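Local coordinates for putative uncharacterized protein Smu.1393c (Streptococcus mutans, PDB 4L9A) that is probably a carboxylesterase of the alpha/beta hydrolase family, cleaving ester bonds, at residues A[34-39]-A[54-59]; A[80-85]-A[191-196]; A[120-125]-A[144-149]; A[127-132]-A[225-230]. All coordinates share one frame; numbering follows the deposited sequence.

Interaction 1: residues A[34-39]-A[54-59]; sequences YTCHRE and STADNF
Tyr34 and Cys36 reach from one face of strand 33-38 toward Ser54 and Ala56, at the start of the short helix 55-58. Two positions apart on the strand, they both send their CB to this face, while Thr35 between them points away. Tyr34 has CG anti to the backbone N (chi1 -179°), which swings the ring off the strand until CE2 stands 3.5 Å from Ser54 OG. The hydroxyl comes at the ring obliquely, and no hydrogen bond joins the pair. The polar need of Ser54 OG is met by a hydrogen bond with Asp76 OD2; the aromatic ring simply lies against the hydroxyl. Further along, Cys36 keeps SG beside its backbone N (chi1 -60°) and lays the sulfur 3.9 Å from Ala56 CB, with Cys36 CB to Ala56 CB only slightly longer at 4.2 Å. This thiol-methyl touch is purely apolar. The backbones are closest here, with Cys36 CA 6.8 Å from Ala56 CA, whereas Tyr34 CA and Ser54 CA are 8.8 Å apart and leave width for the ring. Ser54 occupies the N-cap position without a side-chain capping bond, though its carbonyl O accepts from Asn58 N at 2.9 Å. Asp76, which also takes the Thr55 N-H on OD1, grips the start of the helix from the loop after strand 71-75. The short helix that follows strand 43-47 thus packs over strands 33-38 and 71-75, near the antiparallel edge of the alpha/beta hydrolase sheet.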
loop_
_atom_site.group_PDB
_atom_site.type_symbol
_atom_site.label_atom_id
_atom_site.label_comp_id
_atom_site.label_asym_id
_atom_site.label_seq_id
_atom_site.Cartn_x
_atom_site.Cartn_y
_atom_site.Cartn_z
ATOM N N TYR A 34 9.058 -11.166 2.396
ATOM C CA TYR A 34 7.971 -11.757 3.164
ATOM C C TYR A 34 6.603 -11.562 2.507
ATOM O O TYR A 34 6.198 -10.437 2.162
ATOM C CB TYR A 34 7.966 -11.158 4.561
ATOM C CG TYR A 34 6.911 -11.693 5.505
ATOM C CD1 TYR A 34 7.141 -12.853 6.239
ATOM C CD2 TYR A 34 5.711 -11.007 5.705
ATOM C CE1 TYR A 34 6.201 -13.334 7.123
ATOM C CE2 TYR A 34 4.760 -11.478 6.601
ATOM C CZ TYR A 34 5.014 -12.644 7.305
ATOM O OH TYR A 34 4.085 -13.131 8.193
ATOM N N THR A 35 5.892 -12.668 2.342
ATOM C CA THR A 35 4.548 -12.641 1.779
ATOM C C THR A 35 3.581 -13.438 2.634
ATOM O O THR A 35 3.990 -14.348 3.363
ATOM C CB THR A 35 4.510 -13.252 0.367
ATOM O OG1 THR A 35 4.815 -14.645 0.444
ATOM C CG2 THR A 35 5.515 -12.571 -0.566
ATOM N N CYS A 36 2.299 -13.094 2.528
ATOM C CA CYS A 36 1.218 -13.895 3.084
ATOM C C CYS A 36 0.227 -14.140 1.966
ATOM O O CYS A 36 -0.104 -13.221 1.219
ATOM C CB CYS A 36 0.528 -13.171 4.236
ATOM S SG CYS A 36 1.617 -12.782 5.604
ATOM N N HIS A 37 -0.269 -15.364 1.856
ATOM C CA HIS A 37 -0.982 -15.758 0.646
ATOM C C HIS A 37 -2.151 -16.715 0.882
ATOM O O HIS A 37 -2.080 -17.609 1.722
ATOM C CB HIS A 37 0.011 -16.389 -0.338
ATOM C CG HIS A 37 -0.634 -17.005 -1.541
ATOM N ND1 HIS A 37 -0.910 -18.352 -1.628
ATOM C CD2 HIS A 37 -1.055 -16.460 -2.706
ATOM C CE1 HIS A 37 -1.468 -18.614 -2.797
ATOM N NE2 HIS A 37 -1.566 -17.482 -3.470
ATOM N N ARG A 38 -3.217 -16.516 0.119
ATOM C CA ARG A 38 -4.372 -17.402 0.128
ATOM C C ARG A 38 -4.729 -17.670 -1.320
ATOM O O ARG A 38 -4.776 -16.747 -2.136
ATOM C CB ARG A 38 -5.558 -16.723 0.824
ATOM C CG ARG A 38 -6.779 -17.598 0.971
ATOM C CD ARG A 38 -7.790 -16.963 1.898
ATOM N NE ARG A 38 -8.683 -16.031 1.208
ATOM C CZ ARG A 38 -9.382 -15.085 1.827
ATOM N NH1 ARG A 38 -9.268 -14.936 3.142
ATOM N NH2 ARG A 38 -10.186 -14.276 1.136
ATOM N N GLU A 39 -4.979 -18.931 -1.646
ATOM C CA GLU A 39 -5.388 -19.292 -2.997
ATOM C C GLU A 39 -6.724 -18.676 -3.353
ATOM O O GLU A 39 -7.542 -18.391 -2.483
ATOM C CB GLU A 39 -5.485 -20.816 -3.146
ATOM C CG GLU A 39 -4.180 -21.477 -3.537
ATOM C CD GLU A 39 -3.662 -20.984 -4.876
ATOM O OE1 GLU A 39 -4.454 -20.382 -5.639
ATOM O OE2 GLU A 39 -2.462 -21.186 -5.160
ATOM N N SER A 54 3.792 -4.817 9.112
ATOM C CA SER A 54 3.715 -5.892 8.121
ATOM C C SER A 54 2.388 -5.745 7.392
ATOM O O SER A 54 1.406 -5.286 7.973
ATOM C CB SER A 54 3.819 -7.277 8.786
ATOM O OG SER A 54 3.953 -8.294 7.806
ATOM N N THR A 55 2.350 -6.140 6.125
ATOM C CA THR A 55 1.252 -5.722 5.247
ATOM C C THR A 55 -0.065 -6.417 5.568
ATOM O O THR A 55 -1.118 -5.775 5.600
ATOM C CB THR A 55 1.632 -5.884 3.770
ATOM O OG1 THR A 55 2.706 -4.983 3.479
ATOM C CG2 THR A 55 0.444 -5.571 2.845
ATOM N N ALA A 56 -0.018 -7.717 5.845
ATOM C CA ALA A 56 -1.235 -8.425 6.210
ATOM C C ALA A 56 -1.875 -7.835 7.479
ATOM O O ALA A 56 -3.102 -7.719 7.564
ATOM C CB ALA A 56 -0.958 -9.923 6.388
ATOM N N ASP A 57 -1.041 -7.486 8.458
ATOM C CA ASP A 57 -1.509 -6.860 9.695
ATOM C C ASP A 57 -2.109 -5.491 9.369
ATOM O O ASP A 57 -3.184 -5.109 9.864
ATOM C CB ASP A 57 -0.335 -6.633 10.655
ATOM C CG ASP A 57 0.292 -7.930 11.157
ATOM O OD1 ASP A 57 -0.411 -8.953 11.185
ATOM O OD2 ASP A 57 1.490 -7.919 11.540
ATOM N N ASN A 58 -1.372 -4.746 8.551
ATOM C CA ASN A 58 -1.740 -3.390 8.154
ATOM C C ASN A 58 -3.141 -3.362 7.529
ATOM O O ASN A 58 -3.945 -2.479 7.822
ATOM C CB ASN A 58 -0.674 -2.867 7.165
ATOM C CG ASN A 58 -0.795 -1.366 6.875
ATOM O OD1 ASN A 58 -1.401 -0.618 7.633
ATOM N ND2 ASN A 58 -0.193 -0.928 5.768
ATOM N N PHE A 59 -3.439 -4.368 6.706
ATOM C CA PHE A 59 -4.684 -4.421 5.948
ATOM C C PHE A 59 -5.709 -5.405 6.517
ATOM O O PHE A 59 -6.644 -5.801 5.823
ATOM C CB PHE A 59 -4.382 -4.766 4.486
ATOM C CG PHE A 59 -3.832 -3.609 3.692
ATOM C CD1 PHE A 59 -4.694 -2.669 3.129
ATOM C CD2 PHE A 59 -2.467 -3.468 3.495
ATOM C CE1 PHE A 59 -4.193 -1.588 2.396
ATOM C CE2 PHE A 59 -1.954 -2.391 2.759
ATOM C CZ PHE A 59 -2.819 -1.454 2.213
#

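Interaction 2: residues A[80-85]-A[191-196]; sequences SGYSPV and FKQLWR
The Tyr82 ring points its hydroxyl end at helix 188-206, where Gln193 and Arg196 receive it; an ordered water lies at the ring's edge, in its plane, and the rings of Tyr34 and Tyr200 meet the Tyr82 ring with their planes tilted against it. The Gln193 amide is turned 31° from the Tyr82 ring plane, and the two side chains cross at about a right angle. On the helix itself, one face of the Phe191 ring carries Trp195 CD1, offset toward the rim. Direct contact is light: Tyr82 OH is 3.8 Å from Arg196 C and 4.0 Å from Gln193 NE2, with no hydrogen bond between the segments. The water does the joining. It accepts from Tyr82 OH at 2.5 Å, a length short enough to be read with caution, and from Gln193 NE2 at 2.8 Å, and it donates to Gln193 O at 3.0 Å. Gln193 can hold the water with both its amide and its backbone carbonyl because its chain is bent at chi2 (62°), folding the amide back. The other end of that amide, OE1, takes a weak bond from Arg196 NH1, with an N-H...O angle of only 129°. Tyr82 sits in a type II' turn from Ser80 to Ser83, with Gly81 at positive phi, and its N-H is held by Asp76 OD2. This is a water-bridged surface contact between the loop after strand 71-75 and a helix of the insertion between strands 134-141 and 235-239, where alpha/beta hydrolases commonly carry their cap.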
loop_
_atom_site.group_PDB
_atom_site.type_symbol
_atom_site.label_atom_id
_atom_site.label_comp_id
_atom_site.label_asym_id
_atom_site.label_seq_id
_atom_site.Cartn_x
_atom_site.Cartn_y
_atom_site.Cartn_z
ATOM N N SER A 80 10.724 -3.349 6.144
ATOM C CA SER A 80 9.423 -3.191 6.776
ATOM C C SER A 80 8.847 -4.525 7.197
ATOM O O SER A 80 9.136 -5.555 6.584
ATOM C CB SER A 80 8.443 -2.509 5.817
ATOM O OG SER A 80 7.934 -3.451 4.900
ATOM N N GLY A 81 8.011 -4.505 8.226
ATOM C CA GLY A 81 7.316 -5.709 8.625
ATOM C C GLY A 81 8.305 -6.840 8.840
ATOM O O GLY A 81 9.295 -6.669 9.544
ATOM N N TYR A 82 8.054 -7.992 8.230
ATOM C CA TYR A 82 8.932 -9.129 8.458
ATOM C C TYR A 82 9.863 -9.385 7.276
ATOM O O TYR A 82 10.575 -10.385 7.262
ATOM C CB TYR A 82 8.131 -10.388 8.809
ATOM C CG TYR A 82 7.336 -10.258 10.093
ATOM C CD1 TYR A 82 7.942 -10.438 11.337
ATOM C CD2 TYR A 82 5.980 -9.967 10.062
ATOM C CE1 TYR A 82 7.217 -10.315 12.511
ATOM C CE2 TYR A 82 5.246 -9.851 11.235
ATOM C CZ TYR A 82 5.869 -10.019 12.455
ATOM O OH TYR A 82 5.129 -9.892 13.621
ATOM N N SER A 83 9.861 -8.509 6.274
ATOM C CA SER A 83 10.888 -8.642 5.235
ATOM C C SER A 83 12.249 -8.293 5.825
ATOM O O SER A 83 12.327 -7.622 6.850
ATOM C CB SER A 83 10.577 -7.794 4.004
ATOM O OG SER A 83 9.654 -8.475 3.157
ATOM N N PRO A 84 13.332 -8.761 5.188
ATOM C CA PRO A 84 14.660 -8.507 5.756
ATOM C C PRO A 84 15.043 -7.026 5.709
ATOM O O PRO A 84 14.523 -6.245 4.887
ATOM C CB PRO A 84 15.596 -9.315 4.843
ATOM C CG PRO A 84 14.720 -10.360 4.201
ATOM C CD PRO A 84 13.393 -9.637 4.006
ATOM N N VAL A 85 15.941 -6.629 6.600
ATOM C CA VAL A 85 16.546 -5.312 6.473
ATOM C C VAL A 85 17.780 -5.411 5.577
ATOM O O VAL A 85 18.526 -6.397 5.628
ATOM C CB VAL A 85 16.886 -4.666 7.833
ATOM C CG1 VAL A 85 15.620 -4.511 8.687
ATOM C CG2 VAL A 85 17.925 -5.474 8.569
ATOM N N PHE A 191 -4.537 -5.206 17.042
ATOM C CA PHE A 191 -3.685 -4.113 17.489
ATOM C C PHE A 191 -2.319 -4.627 17.959
ATOM O O PHE A 191 -1.285 -4.210 17.448
ATOM C CB PHE A 191 -4.380 -3.357 18.610
ATOM C CG PHE A 191 -3.525 -2.313 19.274
ATOM C CD1 PHE A 191 -2.974 -2.547 20.522
ATOM C CD2 PHE A 191 -3.301 -1.086 18.670
ATOM C CE1 PHE A 191 -2.197 -1.582 21.150
ATOM C CE2 PHE A 191 -2.528 -0.118 19.289
ATOM C CZ PHE A 191 -1.979 -0.364 20.531
ATOM N N LYS A 192 -2.311 -5.531 18.935
ATOM C CA LYS A 192 -1.038 -6.040 19.444
ATOM C C LYS A 192 -0.230 -6.725 18.341
ATOM O O LYS A 192 0.991 -6.606 18.290
ATOM C CB LYS A 192 -1.240 -6.960 20.652
ATOM C CG LYS A 192 -1.507 -6.215 21.957
ATOM C CD LYS A 192 -1.569 -7.168 23.156
ATOM C CE LYS A 192 -1.996 -6.459 24.440
ATOM N NZ LYS A 192 -0.920 -5.610 25.011
ATOM N N GLN A 193 -0.914 -7.428 17.444
ATOM C CA GLN A 193 -0.227 -8.115 16.359
ATOM C C GLN A 193 0.395 -7.067 15.420
ATOM O O GLN A 193 1.577 -7.135 15.092
ATOM C CB GLN A 193 -1.184 -9.063 15.618
ATOM C CG GLN A 193 -0.483 -10.079 14.707
ATOM C CD GLN A 193 0.437 -11.038 15.475
ATOM O OE1 GLN A 193 0.088 -11.518 16.552
ATOM N NE2 GLN A 193 1.618 -11.310 14.918
ATOM N N LEU A 194 -0.395 -6.074 15.022
ATOM C CA LEU A 194 0.130 -4.965 14.227
ATOM C C LEU A 194 1.425 -4.426 14.842
ATOM O O LEU A 194 2.416 -4.229 14.144
ATOM C CB LEU A 194 -0.895 -3.833 14.136
ATOM C CG LEU A 194 -0.524 -2.628 13.261
ATOM C CD1 LEU A 194 -0.500 -3.018 11.791
ATOM C CD2 LEU A 194 -1.518 -1.471 13.490
ATOM N N TRP A 195 1.424 -4.190 16.150
ATOM C CA TRP A 195 2.602 -3.588 16.766
ATOM C C TRP A 195 3.752 -4.579 16.987
ATOM O O TRP A 195 4.912 -4.173 17.065
ATOM C CB TRP A 195 2.237 -2.783 18.026
ATOM C CG TRP A 195 1.539 -1.504 17.625
ATOM C CD1 TRP A 195 0.200 -1.275 17.602
ATOM C CD2 TRP A 195 2.160 -0.326 17.092
ATOM N NE1 TRP A 195 -0.055 -0.008 17.116
ATOM C CE2 TRP A 195 1.136 0.594 16.804
ATOM C CE3 TRP A 195 3.490 0.049 16.856
ATOM C CZ2 TRP A 195 1.394 1.864 16.279
ATOM C CZ3 TRP A 195 3.747 1.307 16.339
ATOM C CH2 TRP A 195 2.704 2.202 16.060
ATOM N N ARG A 196 3.439 -5.870 17.062
ATOM C CA ARG A 196 4.503 -6.874 17.116
ATOM C C ARG A 196 5.352 -6.808 15.847
ATOM O O ARG A 196 6.566 -6.914 15.905
ATOM C CB ARG A 196 3.946 -8.284 17.316
ATOM C CG ARG A 196 3.489 -8.566 18.724
ATOM C CD ARG A 196 3.077 -10.023 18.907
ATOM N NE ARG A 196 2.478 -10.219 20.228
ATOM C CZ ARG A 196 1.182 -10.429 20.439
ATOM N NH1 ARG A 196 0.337 -10.492 19.410
ATOM N NH2 ARG A 196 0.733 -10.583 21.681
HETATM O O HOH W 1 2.749 -9.266 13.421
#

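Interaction 3: residues A[120-125]-A[144-149]; sequences GGFAAL and TTVMIY
Phe122, in the first turns of helix 120-130, faces a backbone that runs extended through Thr144 and turns helical at Val146. Each segment follows a parallel strand of the alpha/beta hydrolase sheet: helix 120-130 comes after strand 111-117 and Ser118, which lies where this fold places its nucleophile elbow, and 144-149 follows strand 134-141. Gly121, having no side chain, leaves the approach to Thr144 clear. The Phe122 ring then does most of the touching. Thr144 O lies over one face, offset toward the rim and 3.6 Å from Phe122 CZ, while also hydrogen-bonded to Tyr252 OH. Thr144 CG2 comes to 3.7 Å from Phe122 CE2. At the ring's edge, near its plane, sit Val146 CG2, 4.1 Å from Phe122 CE1, and Tyr149 CB, 3.9 Å from Phe122 CZ. Tyr149 holds CG anti to its backbone N (chi1 180°), presenting a ring face to the Phe122 edge in an offset edge-to-face pair with centroids 5.6 Å apart and planes at 78°. The helix carrying Tyr149 is capped by Thr145, whose OG1, also bonded to Glu246, accepts from Ile148 N at 3.0 Å along a nearly straight 168° path.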
loop_
_atom_site.group_PDB
_atom_site.type_symbol
_atom_site.label_atom_id
_atom_site.label_comp_id
_atom_site.label_asym_id
_atom_site.label_seq_id
_atom_site.Cartn_x
_atom_site.Cartn_y
_atom_site.Cartn_z
ATOM N N GLY A 120 2.726 2.867 -1.813
ATOM C CA GLY A 120 2.471 1.673 -2.605
ATOM C C GLY A 120 1.884 1.985 -3.977
ATOM O O GLY A 120 1.905 1.142 -4.878
ATOM N N GLY A 121 1.355 3.197 -4.138
ATOM C CA GLY A 121 0.808 3.615 -5.423
ATOM C C GLY A 121 1.823 3.600 -6.564
ATOM O O GLY A 121 1.488 3.240 -7.702
ATOM N N PHE A 122 3.065 3.980 -6.276
ATOM C CA PHE A 122 4.076 4.068 -7.337
ATOM C C PHE A 122 4.387 2.702 -7.961
ATOM O O PHE A 122 4.374 2.552 -9.185
ATOM C CB PHE A 122 5.347 4.773 -6.837
ATOM C CG PHE A 122 5.162 6.266 -6.622
ATOM C CD1 PHE A 122 4.874 7.097 -7.691
ATOM C CD2 PHE A 122 5.272 6.827 -5.360
ATOM C CE1 PHE A 122 4.703 8.456 -7.507
ATOM C CE2 PHE A 122 5.092 8.212 -5.172
ATOM C CZ PHE A 122 4.812 9.008 -6.245
ATOM N N ALA A 123 4.668 1.708 -7.126
ATOM C CA ALA A 123 4.862 0.349 -7.632
ATOM C C ALA A 123 3.606 -0.128 -8.362
ATOM O O ALA A 123 3.690 -0.724 -9.422
ATOM C CB ALA A 123 5.220 -0.613 -6.486
ATOM N N ALA A 124 2.440 0.151 -7.784
ATOM C CA ALA A 124 1.180 -0.342 -8.337
ATOM C C ALA A 124 0.983 0.091 -9.785
ATOM O O ALA A 124 0.544 -0.687 -10.628
ATOM C CB ALA A 124 -0.004 0.117 -7.461
ATOM N N LEU A 125 1.304 1.345 -10.082
ATOM C CA LEU A 125 1.131 1.838 -11.440
ATOM C C LEU A 125 2.002 1.052 -12.427
ATOM O O LEU A 125 1.556 0.704 -13.516
ATOM C CB LEU A 125 1.426 3.336 -11.498
ATOM C CG LEU A 125 0.367 4.180 -10.782
ATOM C CD1 LEU A 125 0.908 5.573 -10.477
ATOM C CD2 LEU A 125 -0.898 4.253 -11.653
ATOM N N THR A 144 0.046 7.815 -3.053
ATOM C CA THR A 144 0.904 8.980 -3.177
ATOM C C THR A 144 0.937 9.480 -4.622
ATOM O O THR A 144 1.297 8.724 -5.528
ATOM C CB THR A 144 2.336 8.659 -2.679
ATOM O OG1 THR A 144 2.257 8.023 -1.394
ATOM C CG2 THR A 144 3.154 9.943 -2.553
ATOM N N THR A 145 0.543 10.739 -4.840
ATOM C CA THR A 145 0.592 11.334 -6.179
ATOM C C THR A 145 1.945 11.972 -6.472
ATOM O O THR A 145 2.675 12.379 -5.558
ATOM C CB THR A 145 -0.463 12.437 -6.380
ATOM O OG1 THR A 145 -0.270 13.470 -5.398
ATOM C CG2 THR A 145 -1.879 11.872 -6.286
ATOM N N VAL A 146 2.266 12.078 -7.757
ATOM C CA VAL A 146 3.478 12.759 -8.171
ATOM C C VAL A 146 3.431 14.191 -7.639
ATOM O O VAL A 146 4.442 14.728 -7.186
ATOM C CB VAL A 146 3.621 12.774 -9.698
ATOM C CG1 VAL A 146 4.747 13.697 -10.108
ATOM C CG2 VAL A 146 3.856 11.356 -10.221
HETATM N N MSE A 147 2.245 14.791 -7.655
HETATM C CA MSE A 147 2.092 16.136 -7.115
HETATM C C MSE A 147 2.511 16.228 -5.649
HETATM O O MSE A 147 3.374 17.034 -5.299
HETATM C CB MSE A 147 0.658 16.630 -7.265
HETATM C CG MSE A 147 0.489 18.100 -6.902
HETATM SE SE MSE A 147 -1.338 18.490 -6.338
HETATM C CE MSE A 147 -1.186 17.927 -4.471
ATOM N N ILE A 148 1.899 15.418 -4.791
ATOM C CA ILE A 148 2.212 15.488 -3.368
ATOM C C ILE A 148 3.668 15.074 -3.135
ATOM O O ILE A 148 4.347 15.620 -2.271
ATOM C CB ILE A 148 1.232 14.644 -2.502
ATOM C CG1 ILE A 148 1.144 15.192 -1.072
ATOM C CG2 ILE A 148 1.622 13.168 -2.500
ATOM C CD1 ILE A 148 0.494 16.537 -0.977
ATOM N N TYR A 149 4.153 14.126 -3.929
ATOM C CA TYR A 149 5.522 13.657 -3.778
ATOM C C TYR A 149 6.529 14.754 -4.099
ATOM O O TYR A 149 7.493 14.943 -3.356
ATOM C CB TYR A 149 5.798 12.427 -4.651
ATOM C CG TYR A 149 7.216 11.938 -4.501
ATOM C CD1 TYR A 149 7.564 11.080 -3.467
ATOM C CD2 TYR A 149 8.213 12.364 -5.367
ATOM C CE1 TYR A 149 8.860 10.641 -3.315
ATOM C CE2 TYR A 149 9.511 11.935 -5.221
ATOM C CZ TYR A 149 9.829 11.075 -4.196
ATOM O OH TYR A 149 11.123 10.641 -4.053
#

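Interaction 4: residues A[127-132]-A[225-230]; sequences IMNQSS and FKTGIS
Met128, a selenomethionine near the end of helix 120-130, meets Ile229 through its last methyl: Met128 CE lies 4.2 Å from Ile229 CD1. Its chain runs straight as far as SE and then bends at chi3 (-77°), and that bend carries CE across to the isoleucine. Ile229 answers with a fully extended chain that offers CD1. Both side chains also touch Phe138 of strand 134-141, so the pair lies against the sheet. Next comes Asn129, whose contact is made by its CB alone, 4.0 Å from Thr227 CG2, without any polar bond to the loop. Thr227 turns its methyl to the helix, while its OG1 has a weak hydrogen bond with Gln126 NE2 one turn back. Gln130 and Ser131 close the helix by turning their N-H groups back to Ile127 O, Gln130 N at 3.1 Å and Ser131 N at 2.8 Å. Past that point the chain leaves helical geometry, and Ser131 OG bonds with Tyr112 OH, tying the helix end to strand 111-117. Helix 120-130 is the connection of a beta-alpha-beta crossover between parallel strands 111-117 and 134-141, here flanked at its C-terminal end by the loop that leads to strand 235-239 of the alpha/beta hydrolase sheet.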
loop_
_atom_site.group_PDB
_atom_site.type_symbol
_atom_site.label_atom_id
_atom_site.label_comp_id
_atom_site.label_asym_id
_atom_site.label_seq_id
_atom_site.Cartn_x
_atom_site.Cartn_y
_atom_site.Cartn_z
ATOM N N ILE A 127 3.311 -2.040 -11.976
ATOM C CA ILE A 127 2.824 -3.416 -11.981
ATOM C C ILE A 127 1.668 -3.615 -12.969
ATOM O O ILE A 127 1.680 -4.529 -13.794
ATOM C CB ILE A 127 2.382 -3.835 -10.558
ATOM C CG1 ILE A 127 3.581 -3.812 -9.607
ATOM C CG2 ILE A 127 1.721 -5.210 -10.579
ATOM C CD1 ILE A 127 3.208 -3.849 -8.142
HETATM N N MSE A 128 0.664 -2.754 -12.894
HETATM C CA MSE A 128 -0.498 -2.897 -13.764
HETATM C C MSE A 128 -0.120 -2.664 -15.225
HETATM O O MSE A 128 -0.712 -3.245 -16.126
HETATM C CB MSE A 128 -1.617 -1.944 -13.331
HETATM C CG MSE A 128 -2.119 -2.208 -11.915
HETATM SE SE MSE A 128 -3.644 -1.044 -11.415
HETATM C CE MSE A 128 -2.663 0.619 -11.051
ATOM N N ASN A 129 0.878 -1.821 -15.451
ATOM C CA ASN A 129 1.344 -1.534 -16.804
ATOM C C ASN A 129 2.244 -2.641 -17.374
ATOM O O ASN A 129 2.362 -2.785 -18.591
ATOM C CB ASN A 129 2.043 -0.164 -16.820
ATOM C CG ASN A 129 2.566 0.227 -18.188
ATOM O OD1 ASN A 129 1.797 0.491 -19.115
ATOM N ND2 ASN A 129 3.886 0.299 -18.312
ATOM N N GLN A 130 2.858 -3.448 -16.506
ATOM C CA GLN A 130 3.857 -4.420 -16.971
ATOM C C GLN A 130 3.485 -5.897 -16.816
ATOM O O GLN A 130 4.057 -6.751 -17.497
ATOM C CB GLN A 130 5.197 -4.198 -16.269
ATOM C CG GLN A 130 5.793 -2.817 -16.415
ATOM C CD GLN A 130 7.092 -2.691 -15.651
ATOM O OE1 GLN A 130 7.861 -3.656 -15.548
ATOM N NE2 GLN A 130 7.344 -1.507 -15.098
ATOM N N SER A 131 2.562 -6.203 -15.908
ATOM C CA SER A 131 2.240 -7.593 -15.572
ATOM C C SER A 131 1.484 -8.297 -16.684
ATOM O O SER A 131 0.523 -7.754 -17.223
ATOM C CB SER A 131 1.382 -7.643 -14.317
ATOM O OG SER A 131 0.130 -7.010 -14.550
ATOM N N SER A 132 1.889 -9.520 -17.009
ATOM C CA SER A 132 1.156 -10.296 -18.009
ATOM C C SER A 132 -0.129 -10.875 -17.420
ATOM O O SER A 132 -1.025 -11.270 -18.155
ATOM C CB SER A 132 2.033 -11.396 -18.609
ATOM O OG SER A 132 2.923 -11.913 -17.638
ATOM N N PHE A 225 7.691 8.647 -12.925
ATOM C CA PHE A 225 6.506 9.496 -12.832
ATOM C C PHE A 225 5.764 9.634 -14.160
ATOM O O PHE A 225 4.992 10.581 -14.351
ATOM C CB PHE A 225 6.908 10.883 -12.321
ATOM C CG PHE A 225 7.532 10.872 -10.960
ATOM C CD1 PHE A 225 7.176 9.913 -10.026
ATOM C CD2 PHE A 225 8.490 11.811 -10.617
ATOM C CE1 PHE A 225 7.752 9.901 -8.766
ATOM C CE2 PHE A 225 9.069 11.798 -9.361
ATOM C CZ PHE A 225 8.697 10.842 -8.437
ATOM N N LYS A 226 5.986 8.690 -15.071
ATOM C CA LYS A 226 5.492 8.838 -16.439
ATOM C C LYS A 226 4.377 7.855 -16.783
ATOM O O LYS A 226 4.020 7.696 -17.957
ATOM C CB LYS A 226 6.636 8.687 -17.445
ATOM C CG LYS A 226 7.750 9.719 -17.301
ATOM C CD LYS A 226 8.841 9.524 -18.361
ATOM C CE LYS A 226 10.014 10.481 -18.156
ATOM N NZ LYS A 226 9.622 11.911 -18.316
ATOM N N THR A 227 3.828 7.210 -15.759
ATOM C CA THR A 227 2.850 6.148 -15.947
ATOM C C THR A 227 1.539 6.512 -15.266
ATOM O O THR A 227 1.523 6.860 -14.087
ATOM C CB THR A 227 3.358 4.821 -15.327
ATOM O OG1 THR A 227 4.686 4.544 -15.793
ATOM C CG2 THR A 227 2.444 3.661 -15.684
ATOM N N GLY A 228 0.440 6.426 -15.998
ATOM C CA GLY A 228 -0.872 6.556 -15.392
ATOM C C GLY A 228 -1.576 5.215 -15.481
ATOM O O GLY A 228 -1.046 4.281 -16.072
ATOM N N ILE A 229 -2.765 5.111 -14.905
ATOM C CA ILE A 229 -3.542 3.880 -14.986
ATOM C C ILE A 229 -4.280 3.770 -16.319
ATOM O O ILE A 229 -4.886 4.737 -16.796
ATOM C CB ILE A 229 -4.546 3.786 -13.827
ATOM C CG1 ILE A 229 -5.293 2.456 -13.867
ATOM C CG2 ILE A 229 -5.534 4.959 -13.879
ATOM C CD1 ILE A 229 -6.152 2.236 -12.650
ATOM N N SER A 230 -4.216 2.593 -16.931
ATOM C CA SER A 230 -4.917 2.354 -18.182
ATOM C C SER A 230 -6.401 2.682 -18.061
ATOM O O SER A 230 -7.019 2.462 -17.014
ATOM C CB SER A 230 -4.742 0.899 -18.610
ATOM O OG SER A 230 -5.621 0.575 -19.669
#

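In the fold
The four contacts form two pairs within one alpha/beta hydrolase domain. Interactions 1 and 2 have centres about 11 Å apart and touch, with Asp76 and the Tyr34-Tyr82 ring contact between them; they link the antiparallel end of the sheet to helix 188-206, probably part of the cap. Interactions 3 and 4, centres about 12 Å apart, share helix 120-130 and meet at Phe225, whose ring packs on Phe122, Val146 and Tyr149. The two pairs stay apart, with centres 21 to 29 Å from each other. Along the chain interaction 1 closes first, interaction 3 is nested within the loop closed by interaction 2, and interaction 4 crosses both; interactions 2 and 4 join segments 106 and 93 residues apart.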